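Local coordinates for putative uncharacterized protein (Pseudomonas phage 201phi2-1, PDB 3R4V), which is a phage protein of the tubulin-like family that binds guanosine-5'-diphosphate in a pocket beside its mixed beta sheet, at residues 132-137 / 276-281; 151-156 / 165-170. One frame throughout, in Å; residues are numbered along the deposited sequence. Where two conformers were deposited one is given.

In the fold
Strand 148-154 of the central mixed sheet of this tubulin-like chain joins the two contacts, whose centres are about 16 Å apart: it supplies one side of contact 2, and its Tyr152 touches helix 274-294 of contact 1. Contact 1 joins helix 124-144, just before that strand, to the last helix, 274-294; contact 2 packs helix 161-178, which follows the strand, against it. Tyr152 is the bridge: its CD2 lies 3.7 Å from CD1 of Ile277, and its OH lies 3.7 Å from CD1 of Ile281. Contact 2 holds the guanine of guanosine-5'-diphosphate through Asn155 and Asn165, whereas in contact 1 the side chain of Met134 stays about 13 Å from the nucleotide between nearest atoms.

Contact 1 (132-137 / 276-281); sequences DTMKTL and EIMKTI
A pair of nearly antiparallel helices, 124-144 and the last helix, 274-294, meets here through two methionines, Met134 and Met278. The sulfur of Met278 does most of the touching: SD lies 3.5 Å from CB of Met134 and 3.8 Å from its CG, so the thioether presses on the root of the other side chain. The methyl CE of Met278 continues past the same CB at 3.9 Å. Both chains begin alike, with CG anti to the carbonyl carbon, and both bend again at chi2 and chi3. In Met278 this double bend (chi2 -57°, chi3 -79°) carries a side chain that does not start out straight at its partner across to helix 124-144. The short segments run at 157° to each other with axes 11.4 Å apart, a wide separation that the long thioether chains span.

In the tubulin-like fold seen here, both helices pack near strands 148-154 and 208-214 of the mixed sheet. Met134 reaches down to Val208, while Ile277 rests on Glu210. The folded end of Met134 brings its CE to 4.5 Å from CG2 of Ile277, a looser apolar touch on the sheet side of the methionine pair. On the outer side, the aliphatic part of Lys135 passes Met278, CG to CE 4.4 Å. Met278 also leans on Ile131, one turn earlier on helix 124-144.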
loop_
_atom_site.group_PDB
_atom_site.type_symbol
_atom_site.label_atom_id
_atom_site.label_comp_id
_atom_site.label_asym_id
_atom_site.label_seq_id
_atom_site.Cartn_x
_atom_site.Cartn_y
_atom_site.Cartn_z
ATOM N N ASP A 132 8.077 10.679 2.347
ATOM C CA ASP A 132 8.861 10.463 1.132
ATOM C C ASP A 132 8.245 9.368 0.255
ATOM O O ASP A 132 8.281 9.461 -0.956
ATOM C CB ASP A 132 10.327 10.144 1.437
ATOM C CG ASP A 132 11.062 11.300 2.079
ATOM O OD1 ASP A 132 10.604 12.461 1.962
ATOM O OD2 ASP A 132 12.117 11.038 2.691
ATOM N N THR A 133 7.657 8.345 0.863
ATOM C CA THR A 133 7.055 7.270 0.079
ATOM C C THR A 133 5.740 7.713 -0.588
ATOM O O THR A 133 5.483 7.365 -1.753
ATOM C CB THR A 133 6.881 6.004 0.921
ATOM O OG1 THR A 133 8.145 5.685 1.521
ATOM C CG2 THR A 133 6.457 4.844 0.045
ATOM N N MET A 134 4.942 8.509 0.117
ATOM C CA MET A 134 3.734 9.067 -0.505
ATOM C C MET A 134 4.146 9.965 -1.681
ATOM O O MET A 134 3.543 9.901 -2.747
ATOM C CB MET A 134 2.900 9.846 0.496
ATOM C CG MET A 134 2.138 8.960 1.492
ATOM S SD MET A 134 0.874 7.950 0.680
ATOM C CE MET A 134 -0.323 9.244 0.338
ATOM N N LYS A 135 5.169 10.795 -1.471
ATOM C CA LYS A 135 5.693 11.645 -2.552
ATOM C C LYS A 135 6.202 10.809 -3.722
ATOM O O LYS A 135 5.966 11.145 -4.887
ATOM C CB LYS A 135 6.814 12.548 -2.033
ATOM C CG LYS A 135 6.320 13.737 -1.227
ATOM C CD LYS A 135 7.496 14.554 -0.686
ATOM C CE LYS A 135 7.023 15.779 0.080
ATOM N NZ LYS A 135 6.511 16.848 -0.844
ATOM N N THR A 136 6.900 9.715 -3.413
ATOM C CA THR A 136 7.313 8.743 -4.429
ATOM C C THR A 136 6.134 8.273 -5.271
ATOM O O THR A 136 6.205 8.250 -6.502
ATOM C CB THR A 136 8.001 7.509 -3.774
ATOM O OG1 THR A 136 9.245 7.915 -3.181
ATOM C CG2 THR A 136 8.290 6.441 -4.802
ATOM N N LEU A 137 5.045 7.874 -4.613
ATOM C CA LEU A 137 3.888 7.389 -5.363
ATOM C C LEU A 137 3.290 8.504 -6.226
ATOM O O LEU A 137 2.847 8.272 -7.359
ATOM C CB LEU A 137 2.847 6.785 -4.425
ATOM C CG LEU A 137 3.388 5.542 -3.707
ATOM C CD1 LEU A 137 2.353 5.040 -2.696
ATOM C CD2 LEU A 137 3.790 4.407 -4.674
ATOM N N GLU A 276 -5.199 15.716 3.555
ATOM C CA GLU A 276 -5.304 15.536 5.002
ATOM C C GLU A 276 -4.394 14.425 5.507
ATOM O O GLU A 276 -3.831 14.524 6.605
ATOM C CB GLU A 276 -6.746 15.246 5.413
ATOM C CG GLU A 276 -6.926 14.991 6.892
ATOM C CD GLU A 276 -8.319 14.493 7.228
ATOM O OE1 GLU A 276 -9.304 15.110 6.765
ATOM O OE2 GLU A 276 -8.430 13.475 7.949
ATOM N N ILE A 277 -4.257 13.357 4.725
ATOM C CA ILE A 277 -3.336 12.293 5.098
ATOM C C ILE A 277 -1.914 12.836 5.238
ATOM O O ILE A 277 -1.219 12.547 6.229
ATOM C CB ILE A 277 -3.379 11.129 4.084
ATOM C CG1 ILE A 277 -4.704 10.366 4.210
ATOM C CG2 ILE A 277 -2.200 10.199 4.267
ATOM C CD1 ILE A 277 -4.888 9.330 3.110
ATOM N N MET A 278 -1.488 13.640 4.265
ATOM C CA MET A 278 -0.149 14.223 4.315
ATOM C C MET A 278 -0.009 15.184 5.487
ATOM O O MET A 278 1.017 15.203 6.172
ATOM C CB MET A 278 0.198 14.931 3.009
ATOM C CG MET A 278 0.339 13.950 1.817
ATOM S SD MET A 278 1.555 12.636 2.063
ATOM C CE MET A 278 3.076 13.503 1.732
ATOM N N LYS A 279 -1.044 15.980 5.707
ATOM C CA LYS A 279 -1.031 16.989 6.762
ATOM C C LYS A 279 -0.921 16.322 8.132
ATOM O O LYS A 279 -0.176 16.780 8.999
ATOM C CB LYS A 279 -2.284 17.867 6.673
ATOM C CG LYS A 279 -2.404 18.922 7.767
ATOM C CD LYS A 279 -1.303 19.970 7.675
ATOM C CE LYS A 279 -1.525 21.071 8.721
ATOM N NZ LYS A 279 -0.382 22.027 8.799
ATOM N N THR A 280 -1.640 15.219 8.317
ATOM C CA THR A 280 -1.633 14.535 9.602
ATOM C C THR A 280 -0.234 14.012 9.898
ATOM O O THR A 280 0.272 14.161 11.013
ATOM C CB THR A 280 -2.653 13.374 9.620
ATOM O OG1 THR A 280 -3.980 13.916 9.602
ATOM C CG2 THR A 280 -2.493 12.543 10.873
ATOM N N ILE A 281 0.385 13.402 8.892
ATOM C CA ILE A 281 1.750 12.883 9.014
ATOM C C ILE A 281 2.750 14.003 9.285
ATOM O O ILE A 281 3.582 13.896 10.186
ATOM C CB ILE A 281 2.177 12.116 7.743
ATOM C CG1 ILE A 281 1.295 10.886 7.543
ATOM C CG2 ILE A 281 3.651 11.703 7.824
ATOM C CD1 ILE A 281 1.478 10.233 6.186
#

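Contact 2 (151-156 / 165-170); sequences NYVPNT and NDEIAE. With GDP (guanosine-5'-diphosphate), chain B.
Val153 places CG1 anti to its backbone N (chi1 179°) and CG2 anti to the carbonyl carbon, which spreads both methyls before helix 161-178. Glu167, with CG anti to its own N and an extended chain beyond, comes from the opposite direction and sets OE1 3.9 Å from Val153 CG1. The CG2 methyl lies near OE1 too and also meets Ile168, whose CG1 is 4.0 Å away. Although OE1 lies against these methyls, the carboxylate has charged partners: OE1 pairs with Lys171 and OE2 with Arg159.

Strand 148-154 and helix 161-178 are consecutive elements of the tubulin-like nucleotide-binding fold, and their facing ends grip the guanine of guanosine-5'-diphosphate. Asn155, at the centre of an inverse gamma turn just past the strand, uses both ends of its amide: OD1 accepts from N2 of the base at 2.9 Å, and ND2 donates to N3 at 3.1 Å. From the helix, Asn165 OD1 accepts a hydrogen bond from N1-H at 2.7 Å, with an N-H...O angle of 158°. Its ND2 gives a straighter bond to O6, 2.9 Å long at 165°. Each asparagine thus makes two bonds to the base, which limits rotation of its amide. Asn16, from helix 11-18, touches Asn165 and itself hydrogen-bonds the nucleotide through ND2.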
loop_
_atom_site.group_PDB
_atom_site.type_symbol
_atom_site.label_atom_id
_atom_site.label_comp_id
_atom_site.label_asym_id
_atom_site.label_seq_id
_atom_site.Cartn_x
_atom_site.Cartn_y
_atom_site.Cartn_z
ATOM N N ASN A 151 -5.162 2.079 -0.689
ATOM C CA ASN A 151 -5.935 2.051 0.532
ATOM C C ASN A 151 -4.927 2.336 1.629
ATOM O O ASN A 151 -3.991 1.550 1.844
ATOM C CB ASN A 151 -6.551 0.670 0.719
ATOM C CG ASN A 151 -7.432 0.589 1.949
ATOM O OD1 ASN A 151 -7.022 0.075 2.992
ATOM N ND2 ASN A 151 -8.650 1.100 1.836
ATOM N N TYR A 152 -5.100 3.476 2.282
ATOM C CA TYR A 152 -4.144 3.961 3.269
ATOM C C TYR A 152 -4.613 3.577 4.665
ATOM O O TYR A 152 -5.754 3.837 5.028
ATOM C CB TYR A 152 -4.012 5.482 3.176
ATOM C CG TYR A 152 -3.187 6.073 4.305
ATOM C CD1 TYR A 152 -1.794 5.987 4.291
ATOM C CD2 TYR A 152 -3.802 6.691 5.393
ATOM C CE1 TYR A 152 -1.035 6.528 5.331
ATOM C CE2 TYR A 152 -3.052 7.236 6.433
ATOM C CZ TYR A 152 -1.669 7.138 6.398
ATOM O OH TYR A 152 -0.924 7.673 7.428
ATOM N N VAL A 153 -3.744 2.929 5.437
ATOM C CA VAL A 153 -4.112 2.467 6.765
ATOM C C VAL A 153 -3.070 2.973 7.755
ATOM O O VAL A 153 -1.920 2.506 7.751
ATOM C CB VAL A 153 -4.161 0.930 6.821
ATOM C CG1 VAL A 153 -4.521 0.463 8.215
ATOM C CG2 VAL A 153 -5.169 0.392 5.807
ATOM N N PRO A 154 -3.451 3.956 8.580
ATOM C CA PRO A 154 -2.521 4.506 9.564
ATOM C C PRO A 154 -2.448 3.603 10.782
ATOM O O PRO A 154 -3.488 3.113 11.217
ATOM C CB PRO A 154 -3.184 5.822 9.968
ATOM C CG PRO A 154 -4.651 5.582 9.761
ATOM C CD PRO A 154 -4.744 4.664 8.572
ATOM N N ASN A 155 -1.250 3.393 11.317
ATOM C CA ASN A 155 -1.086 2.708 12.587
ATOM C C ASN A 155 -1.495 3.640 13.720
ATOM O O ASN A 155 -0.665 4.346 14.296
ATOM C CB ASN A 155 0.363 2.258 12.786
ATOM C CG ASN A 155 0.748 1.086 11.905
ATOM O OD1 ASN A 155 -0.105 0.391 11.368
ATOM N ND2 ASN A 155 2.055 0.850 11.772
ATOM N N THR A 156 -2.783 3.645 14.032
ATOM C CA THR A 156 -3.325 4.540 15.041
ATOM C C THR A 156 -2.836 4.124 16.426
ATOM O O THR A 156 -2.780 2.935 16.743
ATOM C CB THR A 156 -4.869 4.563 14.995
ATOM O OG1 THR A 156 -5.369 3.223 15.068
ATOM C CG2 THR A 156 -5.353 5.190 13.702
ATOM N N ASN A 165 -3.135 -5.568 10.673
ATOM C CA ASN A 165 -2.827 -6.533 9.617
ATOM C C ASN A 165 -4.064 -7.354 9.255
ATOM O O ASN A 165 -4.311 -7.642 8.083
ATOM C CB ASN A 165 -1.691 -7.467 10.039
ATOM C CG ASN A 165 -0.338 -6.780 10.052
ATOM O OD1 ASN A 165 -0.214 -5.607 9.695
ATOM N ND2 ASN A 165 0.692 -7.516 10.468
ATOM N N ASP A 166 -4.834 -7.737 10.273
ATOM C CA ASP A 166 -6.077 -8.475 10.049
ATOM C C ASP A 166 -7.039 -7.668 9.177
ATOM O O ASP A 166 -7.653 -8.203 8.253
ATOM C CB ASP A 166 -6.750 -8.851 11.382
ATOM C CG ASP A 166 -6.110 -10.064 12.045
ATOM O OD1 ASP A 166 -5.395 -10.820 11.354
ATOM O OD2 ASP A 166 -6.335 -10.274 13.258
ATOM N N GLU A 167 -7.168 -6.382 9.471
ATOM C CA GLU A 167 -8.062 -5.522 8.702
ATOM C C GLU A 167 -7.593 -5.438 7.257
ATOM O O GLU A 167 -8.392 -5.462 6.325
ATOM C CB GLU A 167 -8.113 -4.115 9.296
ATOM C CG GLU A 167 -8.582 -3.066 8.292
ATOM C CD GLU A 167 -8.507 -1.654 8.836
ATOM O OE1 GLU A 167 -8.281 -0.716 8.035
ATOM O OE2 GLU A 167 -8.677 -1.480 10.060
ATOM N N ILE A 168 -6.287 -5.353 7.062
ATOM C CA ILE A 168 -5.773 -5.222 5.709
ATOM C C ILE A 168 -6.038 -6.503 4.930
ATOM O O ILE A 168 -6.489 -6.464 3.797
ATOM C CB ILE A 168 -4.273 -4.878 5.689
ATOM C CG1 ILE A 168 -4.066 -3.452 6.212
ATOM C CG2 ILE A 168 -3.719 -5.010 4.269
ATOM C CD1 ILE A 168 -2.593 -3.037 6.373
ATOM N N ALA A 169 -5.773 -7.649 5.540
ATOM C CA ALA A 169 -6.010 -8.911 4.851
ATOM C C ALA A 169 -7.481 -9.057 4.450
ATOM O O ALA A 169 -7.786 -9.567 3.372
ATOM C CB ALA A 169 -5.571 -10.096 5.703
ATOM N N GLU A 170 -8.389 -8.614 5.309
ATOM C CA GLU A 170 -9.818 -8.742 4.999
ATOM C C GLU A 170 -10.222 -7.828 3.845
ATOM O O GLU A 170 -11.101 -8.174 3.049
ATOM C CB GLU A 170 -10.685 -8.491 6.230
ATOM C CG GLU A 170 -10.707 -9.659 7.212
ATOM C CD GLU A 170 -11.364 -10.903 6.633
ATOM O OE1 GLU A 170 -12.319 -10.763 5.839
ATOM O OE2 GLU A 170 -10.923 -12.022 6.969
HETATM P PB GDP B . 10.712 -2.705 6.172
HETATM O O1B GDP B . 10.982 -4.187 6.295
HETATM O O2B GDP B . 9.864 -2.482 4.948
HETATM O O3B GDP B . 12.025 -1.935 6.097
HETATM O O3A GDP B . 9.963 -2.182 7.484
HETATM P PA GDP B . 8.695 -2.867 8.200
HETATM O O1A GDP B . 9.027 -4.202 8.845
HETATM O O2A GDP B . 7.540 -2.979 7.246
HETATM O "O5'" GDP B . 8.423 -1.798 9.329
HETATM C "C5'" GDP B . 8.200 -0.411 9.020
HETATM C "C4'" GDP B . 7.339 0.238 10.098
HETATM O "O4'" GDP B . 5.997 -0.255 10.000
HETATM C "C3'" GDP B . 7.785 -0.100 11.511
HETATM O "O3'" GDP B . 8.687 0.889 12.000
HETATM C "C2'" GDP B . 6.490 -0.080 12.293
HETATM O "O2'" GDP B . 6.144 1.258 12.649
HETATM C "C1'" GDP B . 5.442 -0.524 11.298
HETATM N N9 GDP B . 5.215 -1.985 11.306
HETATM C C8 GDP B . 6.138 -2.967 11.444
HETATM N N7 GDP B . 5.558 -4.191 11.349
HETATM C C5 GDP B . 4.239 -4.001 11.118
HETATM C C6 GDP B . 3.051 -4.856 10.901
HETATM O O6 GDP B . 3.149 -6.099 10.912
HETATM N N1 GDP B . 1.867 -4.248 10.696
HETATM C C2 GDP B . 1.739 -2.902 10.680
HETATM N N2 GDP B . 0.523 -2.337 10.459
HETATM N N3 GDP B . 2.786 -2.064 10.866
HETATM C C4 GDP B . 4.030 -2.549 11.081
#